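PDB 5EJR: myosin-I heavy chain from Dictyostelium discoideum, which is an actin-based motor with ATPase activity that takes part in the early steps of phagocytosis and adhesion, with a C-terminal MyTH4-FERM tail region. Local coordinates for residues Phe138-Asp142 / Ser143-Pro147; Ser344-Ile347 / Ala348-Ile352; Glu367-Arg370 / Gln371-Asp375. All blocks are in the same frame, centred on the assembly; numbering follows the deposited sequence.

Contact 1. Residues Phe138-Asp142 / Ser143-Pro147; sequences FSPSD and SLLQP
Ser141 and Leu144 meet through a side-chain-to-backbone hydrogen bond: the amide of Leu144 donates to Ser141 OG (N to OG 3.1 Å, N-H...O angle 153°). The hydroxyl is swung back over its own main chain, between N and the carbonyl carbon (chi1 67°), which carries OG to the amide of Leu144, three residues on, in the first turn of the helix. Serine suits this place because its oxygen sits one bond beyond CB, short enough to reach that amide. The same OG is hydrogen-bonded to Asp105 OD2 on helix 104-113, and it thereby ties the helix start to a neighbouring helix. With the hydroxyl gone, as in an alanine here, the Leu144 amide is likely to lose its cap and Asp105 this partner. In the backbone, Leu145 N bonds to Ser141 O at 2.9 Å, the first full turn.

Apolar contacts come from Pro140, whose ring lies just before the N-cap residue. Its CB touches Leu144 CD2 at 3.7 Å, while CD, with CG close by, meets Leu145 CD1 at 3.8 Å, proline and leucine crossing at a slant. Leu144 also packs on Leu6 and Trp9 of helix 5-11. Before the proline, Ser139 OG donates to Pro140 O (2.7 Å).

Together these features form a serine N-cap with a proline just before it, at the turn joining helices 121-137 and 142-159 of the helical MyTH4 domain.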
# COMPACT_ATOMS: atom_id res chain seq x y z
N PHE A 138 7.24 16.76 1.35
CA PHE A 138 8.58 17.33 1.54
C PHE A 138 8.50 18.79 1.93
O PHE A 138 7.53 19.48 1.63
CB PHE A 138 9.47 17.12 0.28
CG PHE A 138 8.80 17.47 -1.02
CD1 PHE A 138 8.68 18.79 -1.43
CD2 PHE A 138 8.22 16.48 -1.81
CE1 PHE A 138 8.01 19.12 -2.61
CE2 PHE A 138 7.56 16.81 -2.99
CZ PHE A 138 7.45 18.13 -3.38
N SER A 139 9.52 19.24 2.63
CA SER A 139 9.64 20.59 3.10
C SER A 139 10.19 21.49 1.99
O SER A 139 11.02 21.02 1.20
CB SER A 139 10.60 20.60 4.28
OG SER A 139 10.92 21.91 4.75
N PRO A 140 9.83 22.80 1.94
CA PRO A 140 10.58 23.70 1.04
C PRO A 140 11.95 23.91 1.72
O PRO A 140 12.12 23.49 2.88
CB PRO A 140 9.75 24.98 1.04
CG PRO A 140 9.01 24.98 2.32
CD PRO A 140 8.90 23.55 2.81
N SER A 141 12.93 24.58 1.05
CA SER A 141 14.24 24.83 1.66
C SER A 141 14.09 25.56 3.00
O SER A 141 13.07 26.21 3.24
CB SER A 141 15.15 25.62 0.72
OG SER A 141 14.67 26.94 0.51
N ASP A 142 15.10 25.46 3.86
CA ASP A 142 15.12 26.14 5.15
C ASP A 142 15.05 27.66 4.95
O ASP A 142 14.48 28.37 5.78
CB ASP A 142 16.38 25.73 5.93
CG ASP A 142 16.55 24.22 6.00
OD1 ASP A 142 16.98 23.62 4.97
OD2 ASP A 142 16.20 23.63 7.04
N SER A 143 15.58 28.14 3.81
CA SER A 143 15.57 29.54 3.40
C SER A 143 14.15 29.99 3.05
O SER A 143 13.77 31.08 3.46
CB SER A 143 16.48 29.74 2.20
OG SER A 143 16.41 31.07 1.72
N LEU A 144 13.39 29.17 2.28
CA LEU A 144 12.03 29.48 1.84
C LEU A 144 10.96 29.25 2.92
O LEU A 144 9.98 29.98 2.94
CB LEU A 144 11.67 28.74 0.54
CG LEU A 144 10.26 28.97 -0.07
CD1 LEU A 144 10.10 30.39 -0.60
CD2 LEU A 144 9.97 28.00 -1.17
N LEU A 145 11.15 28.25 3.81
CA LEU A 145 10.19 27.84 4.85
C LEU A 145 9.48 29.00 5.58
O LEU A 145 8.28 29.14 5.41
CB LEU A 145 10.81 26.86 5.87
CG LEU A 145 9.85 26.21 6.87
CD1 LEU A 145 8.85 25.27 6.19
CD2 LEU A 145 10.61 25.50 7.97
N GLN A 146 10.20 29.82 6.39
CA GLN A 146 9.59 30.93 7.13
C GLN A 146 8.95 32.00 6.21
O GLN A 146 7.75 32.23 6.38
CB GLN A 146 10.56 31.56 8.14
CG GLN A 146 9.88 31.97 9.45
CD GLN A 146 9.42 30.79 10.27
OE1 GLN A 146 10.22 30.00 10.79
NE2 GLN A 146 8.11 30.64 10.40
N PRO A 147 9.65 32.60 5.20
CA PRO A 147 8.98 33.57 4.32
C PRO A 147 7.70 33.05 3.64
O PRO A 147 6.71 33.80 3.59
CB PRO A 147 10.06 33.92 3.28
CG PRO A 147 11.34 33.66 3.97
CD PRO A 147 11.08 32.46 4.84

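Contact 2. Residues Ser344-Ile347 / Ala348-Ile352; sequences SSII and AAILI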
# COMPACT_ATOMS: atom_id res chain seq x y z
N SER A 344 -7.92 -37.15 0.53
CA SER A 344 -8.88 -36.12 0.12
C SER A 344 -10.29 -36.49 0.53
O SER A 344 -11.08 -35.62 0.87
CB SER A 344 -8.84 -35.89 -1.39
OG SER A 344 -7.61 -35.30 -1.78
N SER A 345 -10.62 -37.78 0.43
CA SER A 345 -11.93 -38.35 0.81
C SER A 345 -12.12 -38.21 2.32
O SER A 345 -13.23 -37.97 2.77
CB SER A 345 -11.97 -39.83 0.42
OG SER A 345 -12.15 -39.92 -0.98
N ILE A 346 -11.04 -38.36 3.10
CA ILE A 346 -11.13 -38.17 4.58
C ILE A 346 -11.43 -36.69 4.85
O ILE A 346 -12.27 -36.38 5.69
CB ILE A 346 -9.82 -38.68 5.29
CG1 ILE A 346 -9.73 -40.22 5.20
CG2 ILE A 346 -9.78 -38.23 6.79
CD1 ILE A 346 -8.27 -40.84 5.38
N ILE A 347 -10.75 -35.78 4.11
CA ILE A 347 -10.94 -34.34 4.26
C ILE A 347 -12.37 -33.98 3.91
O ILE A 347 -13.04 -33.31 4.67
CB ILE A 347 -9.89 -33.51 3.46
CG1 ILE A 347 -8.48 -33.67 4.13
CG2 ILE A 347 -10.29 -32.01 3.41
CD1 ILE A 347 -7.24 -33.40 3.13
N ALA A 348 -12.84 -34.49 2.75
CA ALA A 348 -14.21 -34.26 2.30
C ALA A 348 -15.19 -34.76 3.36
O ALA A 348 -16.06 -34.00 3.74
CB ALA A 348 -14.42 -34.95 0.96
N ALA A 349 -14.95 -35.97 3.97
CA ALA A 349 -15.83 -36.50 5.03
C ALA A 349 -15.95 -35.59 6.24
O ALA A 349 -17.06 -35.37 6.71
CB ALA A 349 -15.41 -37.91 5.45
N ILE A 350 -14.81 -35.02 6.72
CA ILE A 350 -14.80 -34.11 7.87
C ILE A 350 -15.56 -32.86 7.53
O ILE A 350 -16.36 -32.41 8.33
CB ILE A 350 -13.34 -33.77 8.32
CG1 ILE A 350 -12.64 -35.00 8.86
CG2 ILE A 350 -13.35 -32.64 9.37
CD1 ILE A 350 -11.15 -34.84 8.92
N LEU A 351 -15.25 -32.25 6.39
CA LEU A 351 -15.90 -31.01 5.96
C LEU A 351 -17.40 -31.17 5.76
O LEU A 351 -18.14 -30.23 6.01
CB LEU A 351 -15.22 -30.41 4.71
CG LEU A 351 -13.74 -29.94 4.89
CD1 LEU A 351 -13.24 -29.28 3.64
CD2 LEU A 351 -13.61 -28.95 6.03
N ILE A 352 -17.84 -32.37 5.34
CA ILE A 352 -19.29 -32.66 5.20
C ILE A 352 -19.92 -32.71 6.62
O ILE A 352 -20.95 -32.08 6.84
CB ILE A 352 -19.52 -33.98 4.39
CG1 ILE A 352 -19.24 -33.72 2.88
CG2 ILE A 352 -20.97 -34.55 4.59
CD1 ILE A 352 -19.05 -35.01 2.03
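Ile347 lays its CG2 methyl alongside Leu351, one turn further on, reaching Leu351 CD1 at 4.0 Å. The two side chains run side by side and point the same way. CG2 lies anti to the backbone N while CG1 takes the place beside it (chi1 -69°), the beta-branched arrangement that fits a helix, and this directs the methyl toward the following turn. Leu351 also rests its CG against the carbonyl oxygen of Ile347 (3.4 Å).

A second, looser pair repeats the spacing on another face: Ile346 CG2 approaches Ile350 CD1 at 4.2 Å. Between these branched residues come Ala348 and Ala349, whose single methyls lie close over the preceding turn, with Ala348 CB 3.4 Å from Ser344 O.

Four successive main-chain bonds hold the turn, the straightest being Leu351 N to Ile347 O (3.0 Å, 174°). The buried serine hydroxyls are taken up by carbonyls four residues back: Asn340 O, just ahead of the helix, for Ser344 OG, and Glu341 O for Ser345 OG.

Both pairs touch helix 402-416, at Phe409 and Leu412, and Ile347 and Leu351 also meet Trp331. This is i to i+4 aliphatic pairing on a helix packed against helices 317-332, 383-394 and 402-416 of the helical FERM middle (F2) lobe.

Contact 3. Residues Glu367-Arg370 / Gln371-Asp375; sequences EVVR and QVLPD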
# COMPACT_ATOMS: atom_id res chain seq x y z
N GLU A 367 -23.72 -32.31 -5.52
CA GLU A 367 -23.75 -30.95 -5.00
C GLU A 367 -23.04 -30.84 -3.64
O GLU A 367 -22.32 -29.87 -3.41
CB GLU A 367 -25.19 -30.40 -4.98
CG GLU A 367 -25.84 -30.27 -6.37
CD GLU A 367 -26.13 -31.52 -7.20
OE1 GLU A 367 -26.43 -32.59 -6.62
OE2 GLU A 367 -26.05 -31.41 -8.45
N VAL A 368 -23.17 -31.87 -2.79
CA VAL A 368 -22.48 -31.91 -1.49
C VAL A 368 -20.96 -32.06 -1.72
O VAL A 368 -20.19 -31.35 -1.08
CB VAL A 368 -23.07 -32.99 -0.53
CG1 VAL A 368 -22.24 -33.14 0.74
CG2 VAL A 368 -24.52 -32.64 -0.17
N VAL A 369 -20.55 -32.95 -2.65
CA VAL A 369 -19.13 -33.19 -2.97
C VAL A 369 -18.44 -31.89 -3.45
O VAL A 369 -17.33 -31.59 -2.98
CB VAL A 369 -18.92 -34.37 -3.96
CG1 VAL A 369 -17.45 -34.47 -4.42
CG2 VAL A 369 -19.38 -35.68 -3.35
N ARG A 370 -19.14 -31.11 -4.30
CA ARG A 370 -18.63 -29.83 -4.81
C ARG A 370 -18.42 -28.77 -3.69
O ARG A 370 -17.71 -27.82 -3.91
CB ARG A 370 -19.57 -29.25 -5.87
CG ARG A 370 -19.75 -30.14 -7.09
CD ARG A 370 -18.44 -30.49 -7.80
NE ARG A 370 -17.70 -29.31 -8.28
CZ ARG A 370 -17.98 -28.62 -9.37
NH1 ARG A 370 -19.05 -28.91 -10.10
NH2 ARG A 370 -17.21 -27.61 -9.73
N GLN A 371 -19.08 -28.91 -2.54
CA GLN A 371 -18.91 -27.95 -1.44
C GLN A 371 -17.64 -28.23 -0.63
O GLN A 371 -17.25 -27.41 0.22
CB GLN A 371 -20.13 -28.03 -0.51
CG GLN A 371 -21.48 -27.59 -1.13
CD GLN A 371 -22.58 -27.74 -0.09
OE1 GLN A 371 -23.00 -28.84 0.30
NE2 GLN A 371 -23.01 -26.62 0.46
N VAL A 372 -17.02 -29.40 -0.83
CA VAL A 372 -15.90 -29.83 0.01
C VAL A 372 -14.64 -30.33 -0.72
O VAL A 372 -13.63 -30.65 -0.06
CB VAL A 372 -16.36 -30.90 1.06
CG1 VAL A 372 -17.43 -30.32 1.97
CG2 VAL A 372 -16.84 -32.20 0.38
N LEU A 373 -14.66 -30.40 -2.06
CA LEU A 373 -13.45 -30.80 -2.77
C LEU A 373 -13.16 -29.75 -3.81
O LEU A 373 -14.10 -29.38 -4.52
CB LEU A 373 -13.61 -32.13 -3.52
CG LEU A 373 -13.49 -33.43 -2.80
CD1 LEU A 373 -13.64 -34.55 -3.83
CD2 LEU A 373 -12.12 -33.55 -2.04
N PRO A 374 -11.90 -29.28 -3.97
CA PRO A 374 -11.63 -28.31 -5.06
C PRO A 374 -11.60 -29.04 -6.41
O PRO A 374 -11.29 -30.23 -6.44
CB PRO A 374 -10.23 -27.78 -4.72
CG PRO A 374 -9.57 -28.92 -4.00
CD PRO A 374 -10.67 -29.63 -3.23
N ASP A 375 -11.81 -28.31 -7.52
CA ASP A 375 -11.78 -28.91 -8.87
C ASP A 375 -10.48 -29.62 -9.18
O ASP A 375 -10.50 -30.68 -9.81
CB ASP A 375 -12.04 -27.84 -9.95
CG ASP A 375 -13.45 -27.27 -9.93
OD1 ASP A 375 -14.29 -27.76 -9.13
OD2 ASP A 375 -13.71 -26.34 -10.72
O HOH W 1 -15.29 -28.69 -6.82
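Arg370 and Asp375 form a salt bridge across the turn, with NH2 donating to OD1 at 3.0 Å. The bond is bent (138°): the carboxylate is met on its syn side, and its oxygen stands near the edge of the guanidinium but somewhat tilted from that plane, the two flat groups being turned 50° apart. A single nitrogen thus carries the direct link. The arginine gets there by folding, with chi2 and chi3 both near -60°, which curls the long chain back toward the loop. A water completes the junction. It accepts from Arg370 NE at 2.9 Å in the guanidinium plane and donates both to Asp375 OD1 and to Leu373 O, so OD1 is gripped by two donors.

Main-chain bonds carry the chain from helix 366-370 into the following turn. Val372 N bonds to Val369 O at 3.1 Å, an i to i+3 bond that marks a tight turn, and Leu373 N reaches the same oxygen only weakly. Gln371 N is likewise shared, between Val368 O and a weak, long bond to Glu367 O. The extended side chain of Gln371 reaches back over the preceding turn, CG against Glu367 O (3.3 Å), and its OE1 is hydrogen-bonded to Tyr356 OH.

Packing lies further out. Val369 and Leu373 lie side by side, pointing the same way, CG1 to CD1 3.9 Å, aliphatic groups suited to the buried side next to Ile387 and Trp386 of helix 383-394. Val372 CG2 sits 3.4 Å from Val369 O and faces helix 341-355.

The chemistry divides the turn into an exposed charged side and a buried aliphatic one; solvent would probably weaken the hydrated ion pair, so the aliphatic packing and backbone bonds probably contribute more to holding this turn.

Overall arrangement
Along the chain the three contacts come in series, and they divide between two domains. Contact 1 belongs to the MyTH4 domain; its centre lies about 66 Å from that of contact 2 and about 64 Å from that of contact 3, on the opposite side of the chain's centre. Contacts 2 and 3 share the FERM middle lobe, with centres about 10 Å apart, and they touch: Val372 packs on Ala348 and Leu351, and Val368 on Ile352. Helix 341-355 is thus packed against helix 366-370, its successor in the chain, and the turn that follows. The gap of about 50 and 48 Å between nearest atoms of contact 1 and the other two reflects the elongated shape of this MyTH4-FERM tail.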